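Local coordinates for uncharacterized protein (Aeromonas hydrophila J-1, PDB 6R1J) that is AhlC, one component of the tripartite alpha-pore-forming toxin AHL, here in soluble form, and probably acts with its partner proteins to form membrane pores, at residues Gln34-Val37 with Gly38-Ala42; Ala60-Glu63 with Leu64-Thr67; Gln177-Val180 with Ser181-Gly185. The protein carries 3 engineered substitutions. All coordinates share one frame; numbering follows the deposited sequence.

How the interactions relate
All three contacts join residues three or four apart over about two turns of a long helix in an elongated, largely helical chain. Interactions 1 and 2 share helix 28-70, with centres about 37 Å apart, while interaction 3 belongs to helix 163-236. Interactions 2 and 3 lie on opposite sides of the chain's centre, about 76 Å apart between centres; the centre of interaction 1 is nearest it, at about 11 Å. Each is partly buried, its aliphatic side chains mostly facing neighbouring helices, to which several polar ends also bond. The chemistry differs: a water joins side chains in interaction 1, an amide crosses a guanidinium in interaction 2, and interaction 3 pairs aliphatic stems and meets a second subunit.

Interaction 1: Gln34-Val37 with Gly38-Ala42; sequences QQNV and GEVVA
Asn36 and Val40, one helical turn apart on helix 28-70, meet through a backbone bond and a side-chain contact together. Val40 N donates to Asn36 O at 2.9 Å, and Val40 CG2 packs 3.6 Å from Asn36 OD1. The amide reaches forward because its CG stands opposite the backbone N (chi1 -175°), which carries OD1 toward the next turn. This is the tight side of the turn: Asn36, Val37 and Val40 are buried in the helical bundle, Asn36 ND2 is bonded to Ala109 O of helix 78-157, and Val37 and Val40 both touch Phe207 of helix 163-236.

The other side is looser and wetter. Glu39 leans over the preceding turn with an extended chain, its CG 3.3 Å from Gln35 O, while Glu39 N bonds to that same oxygen at 3.1 Å. The carboxylate does not touch the Asn36 amide directly; one water donates to Asn36 OD1 at 2.9 Å and to Glu39 OE1 at 3.0 Å. Gln35 and Glu39 are both exposed.

Gly38 N to Gln34 O and Val41 N to Val37 O continue the i to i+4 ladder. The buried amide is thus shared: its nitrogen serves the neighbouring helix, while its oxygen accepts from the water that links it to the surface carboxylate.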
loop_
_atom_site.group_PDB
_atom_site.type_symbol
_atom_site.label_atom_id
_atom_site.label_comp_id
_atom_site.label_asym_id
_atom_site.label_seq_id
_atom_site.Cartn_x
_atom_site.Cartn_y
_atom_site.Cartn_z
ATOM N N GLN A 34 -9.544 14.956 12.635
ATOM C CA GLN A 34 -8.625 15.523 13.667
ATOM C C GLN A 34 -9.457 15.925 14.887
ATOM O O GLN A 34 -9.049 15.627 16.050
ATOM C CB GLN A 34 -7.837 16.730 13.145
ATOM C CG GLN A 34 -6.721 16.365 12.160
ATOM C CD GLN A 34 -5.881 17.544 11.730
ATOM O OE1 GLN A 34 -6.418 18.620 11.508
ATOM N NE2 GLN A 34 -4.565 17.375 11.617
ATOM N N GLN A 35 -10.596 16.564 14.660
ATOM C CA GLN A 35 -11.442 17.029 15.789
ATOM C C GLN A 35 -12.061 15.804 16.480
ATOM O O GLN A 35 -12.121 15.790 17.689
ATOM C CB GLN A 35 -12.506 17.995 15.280
ATOM C CG GLN A 35 -11.889 19.320 14.847
ATOM C CD GLN A 35 -11.387 20.076 16.050
ATOM O OE1 GLN A 35 -12.112 20.239 17.039
ATOM N NE2 GLN A 35 -10.138 20.504 15.968
ATOM N N ASN A 36 -12.617 14.885 15.704
ATOM C CA ASN A 36 -13.245 13.634 16.192
ATOM C C ASN A 36 -12.239 12.860 17.058
ATOM O O ASN A 36 -12.571 12.562 18.198
ATOM C CB ASN A 36 -13.728 12.814 14.996
ATOM C CG ASN A 36 -14.494 11.569 15.359
ATOM O OD1 ASN A 36 -14.548 11.194 16.527
ATOM N ND2 ASN A 36 -15.155 10.983 14.368
ATOM N N VAL A 37 -11.051 12.548 16.540
ATOM C CA VAL A 37 -10.077 11.715 17.304
ATOM C C VAL A 37 -9.633 12.474 18.552
ATOM O O VAL A 37 -9.367 11.827 19.576
ATOM C CB VAL A 37 -8.880 11.239 16.473
ATOM C CG1 VAL A 37 -9.372 10.360 15.342
ATOM C CG2 VAL A 37 -7.961 12.326 15.987
ATOM N N GLY A 38 -9.475 13.787 18.468
ATOM C CA GLY A 38 -9.164 14.582 19.664
ATOM C C GLY A 38 -10.194 14.357 20.757
ATOM O O GLY A 38 -9.775 14.158 21.923
ATOM N N GLU A 39 -11.480 14.401 20.401
ATOM C CA GLU A 39 -12.619 14.200 21.336
ATOM C C GLU A 39 -12.638 12.744 21.824
ATOM O O GLU A 39 -13.049 12.509 22.948
ATOM C CB GLU A 39 -13.961 14.492 20.666
ATOM C CG GLU A 39 -14.188 15.948 20.291
ATOM C CD GLU A 39 -15.281 16.156 19.242
ATOM O OE1 GLU A 39 -15.836 15.148 18.706
ATOM O OE2 GLU A 39 -15.586 17.334 18.936
ATOM N N VAL A 40 -12.293 11.780 20.975
ATOM C CA VAL A 40 -12.266 10.343 21.384
ATOM C C VAL A 40 -11.205 10.171 22.468
ATOM O O VAL A 40 -11.505 9.535 23.467
ATOM C CB VAL A 40 -12.009 9.409 20.189
ATOM C CG1 VAL A 40 -11.710 7.996 20.619
ATOM C CG2 VAL A 40 -13.213 9.390 19.284
ATOM N N VAL A 41 -10.021 10.728 22.265
ATOM C CA VAL A 41 -8.880 10.575 23.205
ATOM C C VAL A 41 -9.184 11.337 24.503
ATOM O O VAL A 41 -8.942 10.752 25.585
ATOM C CB VAL A 41 -7.562 11.002 22.548
ATOM C CG1 VAL A 41 -6.452 11.178 23.571
ATOM C CG2 VAL A 41 -7.183 10.002 21.460
ATOM N N ALA A 42 -9.759 12.543 24.405
ATOM C CA ALA A 42 -10.068 13.413 25.568
ATOM C C ALA A 42 -11.240 12.871 26.398
ATOM O O ALA A 42 -11.109 12.812 27.602
ATOM C CB ALA A 42 -10.395 14.818 25.114
HETATM O O HOH W 1 -16.053 12.172 18.794
#

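Interaction 2: Ala60-Glu63 with Leu64-Thr67; sequences ARLE and LQLT
Arg61 and Gln65 cross one turn apart in an i to i+4 pairing on helix 28-70, a long helix of the bundle that makes up this toxin component. Four backbone bonds define the turn, the first of them weak: Leu64 N reaches Ala60 O at 3.3 Å. Leu64 itself is exposed, and its side chain ends away from the preceding turn.

At Gln65 the contact becomes one of flat groups. Its N bonds to Arg61 O, and its CG passes 3.3 Å from that oxygen. Only the nitrogen of the Gln65 amide comes over one face of the Arg61 guanidinium: NE2 lies 2.9 Å above the plane, near the border of the group, with the two planes 68° apart. NE2 and NH1 are both donors, so their 3.1 Å approach is no hydrogen bond; NH1 instead makes a salt bridge to Glu91 of helix 78-157. The amide oxygen turns the other way, OE1 resting 3.3 Å from Leu62 CD1.

Leu66 follows on the buried side. Its N bonds to Leu62 O, and its CG meets Leu62 CD1 at 3.9 Å, the two leucines facing helix 244-264 through Val258 and Phe251. Glu63 also leans that way: its chain is extended, carrying the carboxylate to Arg259 in a salt bridge and to Gln262 in a hydrogen bond.

Thr67 completes the turn, with its N bonded to Glu63 O. Its hydroxyl sits between the backbone N and the carbonyl carbon (chi1 58°), from where OG1 donates to Leu64 O at 2.9 Å.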
loop_
_atom_site.group_PDB
_atom_site.type_symbol
_atom_site.label_atom_id
_atom_site.label_comp_id
_atom_site.label_asym_id
_atom_site.label_seq_id
_atom_site.Cartn_x
_atom_site.Cartn_y
_atom_site.Cartn_z
ATOM N N ALA A 60 -16.174 -9.163 40.023
ATOM C CA ALA A 60 -15.494 -9.671 41.243
ATOM C C ALA A 60 -16.560 -9.889 42.323
ATOM O O ALA A 60 -16.611 -10.974 42.898
ATOM C CB ALA A 60 -14.429 -8.723 41.701
ATOM N N ARG A 61 -17.446 -8.922 42.518
ATOM C CA ARG A 61 -18.520 -9.054 43.530
ATOM C C ARG A 61 -19.447 -10.219 43.157
ATOM O O ARG A 61 -19.751 -11.065 44.055
ATOM C CB ARG A 61 -19.211 -7.709 43.693
ATOM C CG ARG A 61 -20.591 -7.778 44.331
ATOM C CD ARG A 61 -21.194 -6.395 44.488
ATOM N NE ARG A 61 -22.583 -6.529 44.898
ATOM C CZ ARG A 61 -23.014 -6.531 46.152
ATOM N NH1 ARG A 61 -24.303 -6.699 46.406
ATOM N NH2 ARG A 61 -22.169 -6.342 47.147
ATOM N N LEU A 62 -19.882 -10.328 41.899
ATOM C CA LEU A 62 -20.829 -11.395 41.517
ATOM C C LEU A 62 -20.142 -12.773 41.553
ATOM O O LEU A 62 -20.825 -13.745 41.884
ATOM C CB LEU A 62 -21.460 -11.104 40.152
ATOM C CG LEU A 62 -22.497 -12.128 39.698
ATOM C CD1 LEU A 62 -23.617 -12.287 40.704
ATOM C CD2 LEU A 62 -23.057 -11.750 38.342
ATOM N N GLU A 63 -18.862 -12.872 41.183
ATOM C CA GLU A 63 -18.120 -14.158 41.248
ATOM C C GLU A 63 -18.217 -14.741 42.673
ATOM O O GLU A 63 -18.588 -15.946 42.804
ATOM C CB GLU A 63 -16.655 -13.985 40.875
ATOM C CG GLU A 63 -15.875 -15.276 40.998
ATOM C CD GLU A 63 -14.378 -15.165 40.711
ATOM O OE1 GLU A 63 -13.824 -16.150 40.271
ATOM O OE2 GLU A 63 -13.826 -14.073 40.842
ATOM N N LEU A 64 -17.971 -13.926 43.692
ATOM C CA LEU A 64 -18.027 -14.410 45.108
ATOM C C LEU A 64 -19.489 -14.729 45.509
ATOM O O LEU A 64 -19.761 -15.782 46.102
ATOM C CB LEU A 64 -17.370 -13.340 45.978
ATOM C CG LEU A 64 -17.280 -13.633 47.475
ATOM C CD1 LEU A 64 -16.641 -14.990 47.728
ATOM C CD2 LEU A 64 -16.498 -12.524 48.166
ATOM N N GLN A 65 -20.450 -13.908 45.093
ATOM C CA GLN A 65 -21.883 -14.163 45.365
ATOM C C GLN A 65 -22.273 -15.515 44.781
ATOM O O GLN A 65 -22.934 -16.285 45.488
ATOM C CB GLN A 65 -22.759 -13.048 44.814
ATOM C CG GLN A 65 -22.669 -11.729 45.559
ATOM C CD GLN A 65 -23.410 -10.634 44.818
ATOM O OE1 GLN A 65 -23.529 -10.656 43.588
ATOM N NE2 GLN A 65 -23.869 -9.633 45.555
ATOM N N LEU A 66 -21.848 -15.822 43.551
ATOM C CA LEU A 66 -22.202 -17.103 42.923
ATOM C C LEU A 66 -21.493 -18.261 43.642
ATOM O O LEU A 66 -22.142 -19.284 43.814
ATOM C CB LEU A 66 -21.903 -17.081 41.422
ATOM C CG LEU A 66 -22.773 -16.083 40.619
ATOM C CD1 LEU A 66 -22.306 -16.015 39.160
ATOM C CD2 LEU A 66 -24.220 -16.487 40.674
ATOM N N THR A 67 -20.216 -18.148 43.991
ATOM C CA THR A 67 -19.531 -19.288 44.674
ATOM C C THR A 67 -20.233 -19.549 46.039
ATOM O O THR A 67 -20.429 -20.716 46.378
ATOM C CB THR A 67 -18.022 -19.037 44.736
ATOM O OG1 THR A 67 -17.795 -17.806 45.421
ATOM C CG2 THR A 67 -17.363 -18.980 43.377
#

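Interaction 3: Gln177-Val180 with Ser181-Gly185; sequences QNKV and SSLEG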
loop_
_atom_site.group_PDB
_atom_site.type_symbol
_atom_site.label_atom_id
_atom_site.label_comp_id
_atom_site.label_asym_id
_atom_site.label_seq_id
_atom_site.Cartn_x
_atom_site.Cartn_y
_atom_site.Cartn_z
ATOM N N GLN A 177 8.724 29.083 -21.678
ATOM C CA GLN A 177 9.626 28.595 -20.609
ATOM C C GLN A 177 8.883 28.744 -19.264
ATOM O O GLN A 177 8.782 27.728 -18.546
ATOM C CB GLN A 177 10.976 29.317 -20.703
ATOM C CG GLN A 177 11.905 29.074 -19.514
ATOM C CD GLN A 177 12.340 27.636 -19.308
ATOM O OE1 GLN A 177 11.858 26.702 -19.955
ATOM N NE2 GLN A 177 13.272 27.445 -18.384
ATOM N N ASN A 178 8.330 29.936 -18.967
ATOM C CA ASN A 178 7.562 30.239 -17.725
ATOM C C ASN A 178 6.316 29.348 -17.644
ATOM O O ASN A 178 5.894 29.053 -16.507
ATOM C CB ASN A 178 7.112 31.697 -17.633
ATOM C CG ASN A 178 8.271 32.670 -17.652
ATOM O OD1 ASN A 178 9.434 32.277 -17.537
ATOM N ND2 ASN A 178 7.952 33.940 -17.819
ATOM N N LYS A 179 5.725 28.979 -18.786
ATOM C CA LYS A 179 4.589 28.032 -18.820
ATOM C C LYS A 179 5.103 26.655 -18.365
ATOM O O LYS A 179 4.406 26.032 -17.566
ATOM C CB LYS A 179 3.933 27.945 -20.198
ATOM C CG LYS A 179 2.717 27.035 -20.266
ATOM C CD LYS A 179 2.242 26.753 -21.675
ATOM C CE LYS A 179 1.011 25.876 -21.716
ATOM N NZ LYS A 179 0.625 25.587 -23.116
ATOM N N VAL A 180 6.267 26.212 -18.838
ATOM C CA VAL A 180 6.855 24.882 -18.480
ATOM C C VAL A 180 7.250 24.857 -17.002
ATOM O O VAL A 180 6.844 23.903 -16.307
ATOM C CB VAL A 180 8.038 24.520 -19.390
ATOM C CG1 VAL A 180 8.896 23.390 -18.828
ATOM C CG2 VAL A 180 7.539 24.171 -20.785
ATOM N N SER A 181 8.020 25.843 -16.539
ATOM C CA SER A 181 8.477 25.964 -15.123
ATOM C C SER A 181 7.264 25.999 -14.185
ATOM O O SER A 181 7.342 25.417 -13.092
ATOM C CB SER A 181 9.353 27.165 -14.899
ATOM O OG SER A 181 10.572 27.026 -15.611
ATOM N N SER A 182 6.172 26.633 -14.598
ATOM C CA SER A 182 4.947 26.753 -13.774
ATOM C C SER A 182 4.299 25.360 -13.655
ATOM O O SER A 182 3.985 24.942 -12.538
ATOM C CB SER A 182 4.010 27.797 -14.320
ATOM O OG SER A 182 2.844 27.908 -13.517
ATOM N N LEU A 183 4.129 24.656 -14.772
ATOM C CA LEU A 183 3.503 23.318 -14.795
ATOM C C LEU A 183 4.381 22.317 -14.030
ATOM O O LEU A 183 3.808 21.421 -13.420
ATOM C CB LEU A 183 3.259 22.904 -16.253
ATOM C CG LEU A 183 2.090 23.618 -16.934
ATOM C CD1 LEU A 183 2.147 23.452 -18.453
ATOM C CD2 LEU A 183 0.762 23.110 -16.395
ATOM N N GLU A 184 5.706 22.443 -14.055
ATOM C CA GLU A 184 6.571 21.521 -13.282
ATOM C C GLU A 184 6.286 21.757 -11.794
ATOM O O GLU A 184 6.173 20.773 -11.041
ATOM C CB GLU A 184 8.056 21.744 -13.572
ATOM C CG GLU A 184 8.494 21.234 -14.924
ATOM C CD GLU A 184 9.872 21.701 -15.387
ATOM O OE1 GLU A 184 10.430 22.667 -14.815
ATOM O OE2 GLU A 184 10.385 21.085 -16.319
ATOM N N GLY A 185 6.154 23.024 -11.403
ATOM C CA GLY A 185 5.887 23.424 -10.009
ATOM C C GLY A 185 4.522 22.932 -9.576
ATOM O O GLY A 185 4.412 22.452 -8.429
#
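Lys179 and Leu183 of helix 163-236, one of the long helices of this alpha-helical bundle, run alongside each other in the same direction. Their contact is apolar: Lys179 CG approaches Leu183 CD1 at 4.1 Å, and the lysine chain runs on fully extended. Helix 78-157 packs against this side, where Lys179 and the buried Val180 touch Ala141, Leu183 touches Asn137, and the lysine NZ ends in a long, weak ion pair with Glu144.

The backbone bonds form an i to i+4 ladder of uneven geometry. Ser181 N meets Gln177 O at 2.9 Å and nearly straight, with an N-H...O angle of 173°. One residue later the bond from Ser182 N to Asn178 O bends to 140°, its donor standing above the carbonyl plane rather than on a lone pair. Leu183 N to Lys179 O and Glu184 N to Val180 O continue the series.

The strongest polar partners of Ser182 and Glu184 lie outside the two segments: Ser182 OG bonds to Gln186, and Glu184 OE2 makes a salt bridge to Arg142 of helix 78-157. A second subunit comes close here: its Gln8 bonds to Gly185 O, and its Val263 and His268 pack on Gln177 and Ser182.

The mixed contact is between valine and carboxylate, whose side chains lie aslant to each other. Glu184 CG, opposite its own carbonyl carbon (chi1 -74°), lies 3.4 Å from Val180 O, and OE2 comes to 3.7 Å from Val180 CG1.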